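Local structure of phenazine biosynthesis protein, PhzF family (Bacillus anthracis, 3EDN) at residues A[106-111]-A[118-123]; A[114-119]-A[286-291]; A[142-147]-A[175-180]. The protein is a PhzF-family member with a diaminopimelate epimerase-like fold, probably an isomerase-like enzyme related to those of phenazine biosynthesis, whose own substrate is not established. One frame throughout, in Å; residues are numbered along the deposited sequence.

Contact 1: A[106-111]-A[118-123]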
loop_
_atom_site.group_PDB
_atom_site.type_symbol
_atom_site.label_atom_id
_atom_site.label_comp_id
_atom_site.label_asym_id
_atom_site.label_seq_id
_atom_site.Cartn_x
_atom_site.Cartn_y
_atom_site.Cartn_z
ATOM N N PRO A 106 5.526 -10.588 18.959
ATOM C CA PRO A 106 5.143 -10.243 20.317
ATOM C C PRO A 106 6.142 -9.251 20.915
ATOM O O PRO A 106 7.360 -9.487 20.880
ATOM C CB PRO A 106 5.247 -11.573 21.078
ATOM C CG PRO A 106 5.597 -12.594 20.081
ATOM C CD PRO A 106 6.154 -11.909 18.878
ATOM N N ILE A 107 5.620 -8.172 21.484
ATOM C CA ILE A 107 6.408 -7.100 22.083
ATOM C C ILE A 107 6.040 -6.954 23.541
ATOM O O ILE A 107 4.859 -7.010 23.879
ATOM C CB ILE A 107 6.074 -5.755 21.387
ATOM C CG1 ILE A 107 6.347 -5.844 19.886
ATOM C CG2 ILE A 107 6.766 -4.560 22.069
ATOM C CD1 ILE A 107 7.756 -6.233 19.499
ATOM N N GLN A 108 7.037 -6.789 24.415
ATOM C CA GLN A 108 6.768 -6.490 25.821
ATOM C C GLN A 108 7.101 -5.041 26.090
ATOM O O GLN A 108 8.089 -4.523 25.597
ATOM C CB GLN A 108 7.627 -7.358 26.736
ATOM C CG GLN A 108 7.728 -8.789 26.295
ATOM C CD GLN A 108 6.380 -9.445 26.188
ATOM O OE1 GLN A 108 5.503 -9.228 27.031
ATOM N NE2 GLN A 108 6.198 -10.259 25.153
ATOM N N ILE A 109 6.278 -4.396 26.899
ATOM C CA ILE A 109 6.482 -3.011 27.255
ATOM C C ILE A 109 6.676 -2.956 28.756
ATOM O O ILE A 109 5.796 -3.379 29.520
ATOM C CB ILE A 109 5.277 -2.149 26.840
ATOM C CG1 ILE A 109 5.025 -2.319 25.340
ATOM C CG2 ILE A 109 5.524 -0.688 27.242
ATOM C CD1 ILE A 109 3.701 -1.748 24.837
ATOM N N GLY A 110 7.837 -2.460 29.171
ATOM C CA GLY A 110 8.191 -2.454 30.582
ATOM C C GLY A 110 8.755 -1.109 30.982
ATOM O O GLY A 110 8.783 -0.180 30.183
ATOM N N VAL A 111 9.178 -1.001 32.232
ATOM C CA VAL A 111 9.866 0.184 32.717
ATOM C C VAL A 111 11.148 -0.259 33.394
ATOM O O VAL A 111 11.130 -1.208 34.185
ATOM C CB VAL A 111 9.016 0.959 33.737
ATOM C CG1 VAL A 111 7.684 1.364 33.129
ATOM C CG2 VAL A 111 8.806 0.124 35.008
ATOM N N PHE A 118 10.762 0.731 28.365
ATOM C CA PHE A 118 11.589 -0.110 27.517
ATOM C C PHE A 118 10.718 -1.023 26.671
ATOM O O PHE A 118 9.696 -1.526 27.134
ATOM C CB PHE A 118 12.521 -0.958 28.403
ATOM C CG PHE A 118 13.866 -0.339 28.626
ATOM C CD1 PHE A 118 14.005 0.874 29.300
ATOM C CD2 PHE A 118 15.000 -0.951 28.124
ATOM C CE1 PHE A 118 15.275 1.439 29.470
ATOM C CE2 PHE A 118 16.243 -0.399 28.300
ATOM C CZ PHE A 118 16.384 0.793 28.963
ATOM N N ILE A 119 11.130 -1.227 25.428
ATOM C CA ILE A 119 10.410 -2.066 24.468
ATOM C C ILE A 119 11.294 -3.280 24.201
ATOM O O ILE A 119 12.451 -3.125 23.776
ATOM C CB ILE A 119 10.205 -1.329 23.127
ATOM C CG1 ILE A 119 9.548 0.040 23.359
ATOM C CG2 ILE A 119 9.412 -2.179 22.159
ATOM C CD1 ILE A 119 8.284 0.009 24.196
ATOM N N LYS A 120 10.740 -4.472 24.416
ATOM C CA LYS A 120 11.514 -5.718 24.391
ATOM C C LYS A 120 10.995 -6.617 23.283
ATOM O O LYS A 120 9.787 -6.773 23.119
ATOM C CB LYS A 120 11.398 -6.420 25.745
ATOM C CG LYS A 120 12.222 -7.693 25.887
ATOM C CD LYS A 120 12.062 -8.241 27.315
ATOM C CE LYS A 120 12.773 -9.567 27.497
ATOM N NZ LYS A 120 12.510 -10.118 28.871
HETATM N N MSE A 121 11.898 -7.223 22.520
HETATM C CA MSE A 121 11.478 -8.102 21.431
HETATM C C MSE A 121 12.417 -9.293 21.329
HETATM O O MSE A 121 13.541 -9.244 21.820
HETATM C CB MSE A 121 11.413 -7.353 20.099
HETATM C CG MSE A 121 12.712 -6.756 19.631
HETATM SE SE MSE A 121 12.417 -5.207 18.427
HETATM C CE MSE A 121 11.254 -4.196 19.602
ATOM N N ARG A 122 11.930 -10.362 20.707
ATOM C CA ARG A 122 12.703 -11.588 20.517
ATOM C C ARG A 122 13.487 -11.541 19.218
ATOM O O ARG A 122 12.964 -11.116 18.179
ATOM C CB ARG A 122 11.754 -12.790 20.480
ATOM C CG ARG A 122 12.414 -14.139 20.179
ATOM C CD ARG A 122 13.089 -14.742 21.416
ATOM N NE ARG A 122 12.192 -14.732 22.570
ATOM C CZ ARG A 122 11.210 -15.609 22.773
ATOM N NH1 ARG A 122 10.997 -16.597 21.910
ATOM N NH2 ARG A 122 10.444 -15.507 23.853
ATOM N N GLN A 123 14.731 -12.009 19.258
ATOM C CA GLN A 123 15.500 -12.160 18.025
ATOM C C GLN A 123 15.572 -13.636 17.647
ATOM O O GLN A 123 15.117 -14.494 18.387
ATOM C CB GLN A 123 16.898 -11.575 18.200
ATOM C CG GLN A 123 16.844 -10.047 18.338
ATOM C CD GLN A 123 18.211 -9.407 18.349
ATOM O OE1 GLN A 123 19.208 -10.078 18.592
ATOM N NE2 GLN A 123 18.254 -8.086 18.126
HETATM O O HOH W 1 9.353 -10.272 19.250
#
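Residues 106-111 and 118-122 run antiparallel, their short axes 4.8 Å apart, and four backbone hydrogen bonds fix the register. Gln108 and Lys120 form one hydrogen-bonded pair, each N-H pointing to the other's carbonyl, with Lys120 N to Gln108 O at 2.9 Å. Gly110 and Phe118 form the next; Gly110 N meets Phe118 O almost straight (174°), whereas Phe118 N approaches Gly110 O from above the carbonyl plane. Beyond the Gln108 pair, a water bridges Pro106 O and Arg122 N.

Ile107, Ile109, Ile119 and Met121, a selenomethionine, share one face. All three isoleucines place CG2 anti to the backbone N, but their second torsions differ: CD1 folds back in Ile119 (chi2 -52°), and likewise in Ile107, but extends in Ile109 (168°). Ile107 and Ile119 cross obliquely, CG2 to CG2 at 3.6 Å. The folded CD1 of Ile119 then reaches 4.2 Å from both Ile109 CG1 and Ile109 CG2. Met121 CB lies 3.9 Å from Ile107 CD1; Met121 CG takes the crowded position between N and carbonyl carbon, and the bend at chi3 brings CE back close to the same methyl. Helix 74-86 covers this apolar face through Ile81, Thr77 and Val78.

On the other face, Gln108 CB and Lys120 CB meet at 4.0 Å before their chains part: Gln108 bends at chi2, while Lys120 is extended throughout and makes a cation-pi contact with Tyr271. The arrangement is a beta hairpin backed by a helix, within the diaminopimelate epimerase-like fold.

Contact 2: A[114-119]-A[286-291]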
loop_
_atom_site.group_PDB
_atom_site.type_symbol
_atom_site.label_atom_id
_atom_site.label_comp_id
_atom_site.label_asym_id
_atom_site.label_seq_id
_atom_site.Cartn_x
_atom_site.Cartn_y
_atom_site.Cartn_z
ATOM N N ASN A 114 15.160 3.304 36.068
ATOM C CA ASN A 114 15.146 4.766 36.023
ATOM C C ASN A 114 13.782 5.339 35.631
ATOM O O ASN A 114 13.618 6.555 35.500
ATOM C CB ASN A 114 16.260 5.277 35.115
ATOM C CG ASN A 114 17.634 4.916 35.635
ATOM O OD1 ASN A 114 17.854 4.860 36.850
ATOM N ND2 ASN A 114 18.565 4.653 34.725
ATOM N N GLY A 115 12.805 4.452 35.465
ATOM C CA GLY A 115 11.436 4.868 35.214
ATOM C C GLY A 115 11.132 5.038 33.738
ATOM O O GLY A 115 10.025 5.430 33.367
ATOM N N GLU A 116 12.116 4.728 32.901
ATOM C CA GLU A 116 12.006 4.832 31.446
ATOM C C GLU A 116 11.305 3.614 30.844
ATOM O O GLU A 116 11.612 2.482 31.220
ATOM C CB GLU A 116 13.401 4.932 30.816
ATOM C CG GLU A 116 14.311 6.031 31.358
ATOM C CD GLU A 116 15.566 6.208 30.516
ATOM O OE1 GLU A 116 16.522 5.416 30.680
ATOM O OE2 GLU A 116 15.598 7.138 29.673
ATOM N N THR A 117 10.403 3.841 29.899
ATOM C CA THR A 117 9.748 2.758 29.194
ATOM C C THR A 117 10.725 2.056 28.260
ATOM O O THR A 117 11.449 2.705 27.492
ATOM C CB THR A 117 8.535 3.269 28.410
ATOM O OG1 THR A 117 7.515 3.689 29.339
ATOM C CG2 THR A 117 7.982 2.179 27.503
ATOM N N PHE A 118 10.762 0.731 28.365
ATOM C CA PHE A 118 11.589 -0.110 27.517
ATOM C C PHE A 118 10.718 -1.023 26.671
ATOM O O PHE A 118 9.696 -1.526 27.134
ATOM C CB PHE A 118 12.521 -0.958 28.403
ATOM C CG PHE A 118 13.866 -0.339 28.626
ATOM C CD1 PHE A 118 14.005 0.874 29.300
ATOM C CD2 PHE A 118 15.000 -0.951 28.124
ATOM C CE1 PHE A 118 15.275 1.439 29.470
ATOM C CE2 PHE A 118 16.243 -0.399 28.300
ATOM C CZ PHE A 118 16.384 0.793 28.963
ATOM N N ILE A 119 11.130 -1.227 25.428
ATOM C CA ILE A 119 10.410 -2.066 24.468
ATOM C C ILE A 119 11.294 -3.280 24.201
ATOM O O ILE A 119 12.451 -3.125 23.776
ATOM C CB ILE A 119 10.205 -1.329 23.127
ATOM C CG1 ILE A 119 9.548 0.040 23.359
ATOM C CG2 ILE A 119 9.412 -2.179 22.159
ATOM C CD1 ILE A 119 8.284 0.009 24.196
ATOM N N ALA A 286 16.108 -5.191 24.382
ATOM C CA ALA A 286 15.194 -4.129 24.777
ATOM C C ALA A 286 15.908 -2.800 24.718
ATOM O O ALA A 286 17.110 -2.710 24.972
ATOM C CB ALA A 286 14.653 -4.367 26.181
ATOM N N GLY A 287 15.154 -1.748 24.427
ATOM C CA GLY A 287 15.736 -0.435 24.442
ATOM C C GLY A 287 14.679 0.569 24.826
ATOM O O GLY A 287 13.470 0.299 24.742
ATOM N N THR A 288 15.141 1.719 25.283
ATOM C CA THR A 288 14.257 2.852 25.422
ATOM C C THR A 288 14.440 3.729 24.185
ATOM O O THR A 288 15.174 3.368 23.258
ATOM C CB THR A 288 14.481 3.634 26.747
ATOM O OG1 THR A 288 13.372 4.527 26.967
ATOM C CG2 THR A 288 15.784 4.415 26.718
ATOM N N ALA A 289 13.746 4.862 24.151
ATOM C CA ALA A 289 13.853 5.797 23.024
ATOM C C ALA A 289 13.490 7.180 23.520
ATOM O O ALA A 289 13.082 7.364 24.672
ATOM C CB ALA A 289 12.930 5.381 21.875
ATOM N N VAL A 290 13.622 8.167 22.642
ATOM C CA VAL A 290 13.372 9.550 23.039
ATOM C C VAL A 290 12.902 10.375 21.843
ATOM O O VAL A 290 13.409 10.218 20.738
ATOM C CB VAL A 290 14.629 10.189 23.697
ATOM C CG1 VAL A 290 15.752 10.354 22.690
ATOM C CG2 VAL A 290 14.303 11.517 24.332
ATOM N N TYR A 291 11.917 11.240 22.085
ATOM C CA TYR A 291 11.459 12.215 21.090
ATOM C C TYR A 291 12.605 13.132 20.693
ATOM O O TYR A 291 13.334 13.630 21.561
ATOM C CB TYR A 291 10.353 13.066 21.726
ATOM C CG TYR A 291 9.946 14.277 20.907
ATOM C CD1 TYR A 291 8.953 14.175 19.928
ATOM C CD2 TYR A 291 10.556 15.512 21.096
ATOM C CE1 TYR A 291 8.573 15.278 19.172
ATOM C CE2 TYR A 291 10.194 16.620 20.336
ATOM C CZ TYR A 291 9.180 16.492 19.394
ATOM O OH TYR A 291 8.803 17.596 18.628
HETATM O O HOH W 2 13.389 7.387 27.384
#
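Thr288 OG1 donates to Thr117 O at 2.7 Å, in the carbonyl plane; the hydroxyl is put there by a first torsion that sets OG1 anti to the backbone N (chi1 -166°). A water lies within hydrogen-bonding distance of OG1, Ala289 O and, farthest, Glu116 OE2, but can donate to only two at once; OG1 can accept from it while donating. The carboxylate of Glu116 also has a weak bond to Asn14, and Thr117 OG1 pairs with Glu86.

Next along the chain, Ile119 and Gly287 form an antiparallel hydrogen-bonded pair: Ile119 N to Gly287 O is 2.9 Å and nearly straight (170°), while Gly287 N reaches Ile119 O from above the carbonyl plane. This pair joins the hairpin strand 117-122 to the long strand 282-298, part of the beta framework of the diaminopimelate epimerase-like fold.

Packing centres on the Phe118 ring. One face lies over the backbone of 287-288, with Gly287 C 3.6 Å above the ring plane toward the rim and Thr288 N above its centre. Thr288 CB adds a CH-pi contact, 4.0 Å from the Phe118 ring centroid. At the ring edge, Ala286 CB lies 3.9 Å from Phe118 CD2, and Thr269 of strand 266-273 also touches Phe118.

Contact 3: A[142-147]-A[175-180]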
loop_
_atom_site.group_PDB
_atom_site.type_symbol
_atom_site.label_atom_id
_atom_site.label_comp_id
_atom_site.label_asym_id
_atom_site.label_seq_id
_atom_site.Cartn_x
_atom_site.Cartn_y
_atom_site.Cartn_z
ATOM N N ILE A 142 40.104 -2.322 9.132
ATOM C CA ILE A 142 39.530 -1.353 10.063
ATOM C C ILE A 142 40.562 -0.357 10.592
ATOM O O ILE A 142 40.349 0.286 11.617
ATOM C CB ILE A 142 38.729 -2.028 11.218
ATOM C CG1 ILE A 142 39.554 -3.064 11.989
ATOM C CG2 ILE A 142 37.471 -2.708 10.672
ATOM C CD1 ILE A 142 38.761 -3.717 13.138
ATOM N N GLY A 143 41.679 -0.220 9.877
ATOM C CA GLY A 143 42.643 0.826 10.176
ATOM C C GLY A 143 43.550 0.548 11.359
ATOM O O GLY A 143 44.143 1.468 11.914
ATOM N N LEU A 144 43.671 -0.729 11.729
ATOM C CA LEU A 144 44.449 -1.141 12.888
ATOM C C LEU A 144 45.648 -2.001 12.496
ATOM O O LEU A 144 45.844 -2.327 11.324
ATOM C CB LEU A 144 43.571 -1.943 13.841
ATOM C CG LEU A 144 42.374 -1.197 14.428
ATOM C CD1 LEU A 144 41.562 -2.191 15.255
ATOM C CD2 LEU A 144 42.837 -0.038 15.270
ATOM N N GLU A 145 46.446 -2.370 13.494
ATOM C CA GLU A 145 47.495 -3.362 13.290
ATOM C C GLU A 145 47.125 -4.621 14.054
ATOM O O GLU A 145 46.231 -4.609 14.911
ATOM C CB GLU A 145 48.876 -2.839 13.721
ATOM C CG GLU A 145 49.333 -1.578 13.000
ATOM C CD GLU A 145 49.640 -1.815 11.527
ATOM O OE1 GLU A 145 49.888 -2.982 11.143
ATOM O OE2 GLU A 145 49.632 -0.829 10.750
ATOM N N VAL A 146 47.801 -5.718 13.750
ATOM C CA VAL A 146 47.391 -7.015 14.275
ATOM C C VAL A 146 47.460 -7.137 15.817
ATOM O O VAL A 146 46.693 -7.890 16.438
ATOM C CB VAL A 146 48.128 -8.180 13.546
ATOM C CG1 VAL A 146 49.574 -8.347 14.055
ATOM C CG2 VAL A 146 47.351 -9.463 13.688
ATOM N N ASN A 147 48.358 -6.373 16.438
ATOM C CA ASN A 147 48.482 -6.399 17.892
ATOM C C ASN A 147 47.488 -5.483 18.597
ATOM O O ASN A 147 47.535 -5.333 19.811
ATOM C CB ASN A 147 49.912 -6.081 18.350
ATOM C CG ASN A 147 50.341 -4.667 18.009
ATOM O OD1 ASN A 147 49.718 -3.990 17.176
ATOM N ND2 ASN A 147 51.431 -4.211 18.638
ATOM N N CYS A 175 39.513 1.242 19.825
ATOM C CA CYS A 175 38.277 1.559 19.121
ATOM C C CYS A 175 38.302 2.970 18.548
ATOM O O CYS A 175 37.798 3.190 17.443
ATOM C CB CYS A 175 37.081 1.400 20.044
ATOM S SG CYS A 175 36.713 -0.314 20.444
ATOM N N GLU A 176 38.896 3.905 19.296
ATOM C CA GLU A 176 38.946 5.327 18.900
ATOM C C GLU A 176 39.764 5.539 17.624
ATOM O O GLU A 176 39.514 6.487 16.869
ATOM C CB GLU A 176 39.500 6.190 20.051
ATOM C CG GLU A 176 38.562 6.286 21.264
ATOM C CD GLU A 176 39.161 7.002 22.477
ATOM O OE1 GLU A 176 40.207 7.674 22.343
ATOM O OE2 GLU A 176 38.575 6.889 23.577
ATOM N N ARG A 177 40.739 4.666 17.384
ATOM C CA ARG A 177 41.604 4.760 16.209
ATOM C C ARG A 177 41.031 4.129 14.946
ATOM O O ARG A 177 41.560 4.326 13.853
ATOM C CB ARG A 177 42.948 4.094 16.503
ATOM C CG ARG A 177 43.828 4.845 17.492
ATOM C CD ARG A 177 44.944 3.924 18.015
ATOM N NE ARG A 177 45.564 3.187 16.913
ATOM C CZ ARG A 177 45.936 1.911 16.990
ATOM N NH1 ARG A 177 45.772 1.223 18.114
ATOM N NH2 ARG A 177 46.462 1.323 15.934
HETATM N N MSE A 178 39.970 3.348 15.079
HETATM C CA MSE A 178 39.459 2.639 13.916
HETATM C C MSE A 178 39.004 3.533 12.786
HETATM O O MSE A 178 38.442 4.607 13.008
HETATM C CB MSE A 178 38.309 1.744 14.304
HETATM C CG MSE A 178 38.764 0.629 15.137
HETATM SE SE MSE A 178 37.202 -0.225 15.884
HETATM C CE MSE A 178 38.123 -1.742 16.337
ATOM N N LYS A 179 39.250 3.040 11.575
ATOM C CA LYS A 179 38.844 3.698 10.344
ATOM C C LYS A 179 38.466 2.607 9.355
ATOM O O LYS A 179 39.338 1.929 8.828
ATOM C CB LYS A 179 39.997 4.528 9.779
ATOM C CG LYS A 179 40.404 5.700 10.652
ATOM C CD LYS A 179 41.394 6.599 9.943
ATOM C CE LYS A 179 41.746 7.811 10.786
ATOM N NZ LYS A 179 42.631 8.746 10.036
ATOM N N PRO A 180 37.161 2.404 9.125
ATOM C CA PRO A 180 36.723 1.325 8.252
ATOM C C PRO A 180 37.047 1.556 6.775
ATOM O O PRO A 180 36.788 2.643 6.235
ATOM C CB PRO A 180 35.199 1.318 8.454
ATOM C CG PRO A 180 34.880 2.717 8.817
ATOM C CD PRO A 180 36.022 3.143 9.696
HETATM O O HOH W 3 46.538 2.008 13.139
HETATM O O HOH W 4 43.652 4.507 12.304
#
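A single direct hydrogen bond, approached from an unusual direction, joins the turn at 142-145 to the residues leaving helix 172-177: Lys179 N reaches Ile142 O at 3.0 Å with a straight N-H (167°), yet stands 57° out of the carbonyl plane. Gly143, at positive phi (78°), is the C-prime residue of the Schellman motif ending helix 135-141. It faces the partner closely, Gly143 CA and Lys179 CA being 4.8 Å apart.

Two waters add indirect links. Both donate to Gly143 O; one accepts from Arg177 NH2, and the other donates to Arg177 O at 2.6 Å. The bend of Arg177 at chi3 brings its guanidinium across Leu144, whose CD2 lies over one face, 3.9 Å from Arg177 NH2. The charge is met by a salt bridge to Asp148.

Behind the water-bridged part, on the buried side, the extended chain of selenomethionine Met178 carries its CE against two methyls, 3.6 Å from Leu144 CD1 and 3.8 Å from Ile142 CD1. Ile142 lies alongside Met178, while Leu144 crosses it obliquely. The contact thus joins the turn following helix 135-141 to the chain leaving helix 172-177, with Ile142 and Met178 both resting on Pro199 of strand 196-201 and also touching Phe216 and Arg214, respectively, of strand 211-216.

Overall arrangement
Contacts 1 and 2 are neighbours, their centres about 10 Å apart. They share Phe118 and Ile119: strand 117-122 pairs with 103-111 in contact 1 and with 282-298 in contact 2, so three adjacent strands are joined, with helix 74-86 packing on both contacts. Contact 3 lies across the chain's centre from contact 1, about 35 Å away between centres, and about 32 Å from contact 2; its nearest atoms are about 20 Å from either. Along the chain, contact 1 closes first, and contact 3 falls within the 166 residues separating the segments of contact 2. Strand 282-298 therefore returns the late chain to the early hairpin after the excursion containing contact 3.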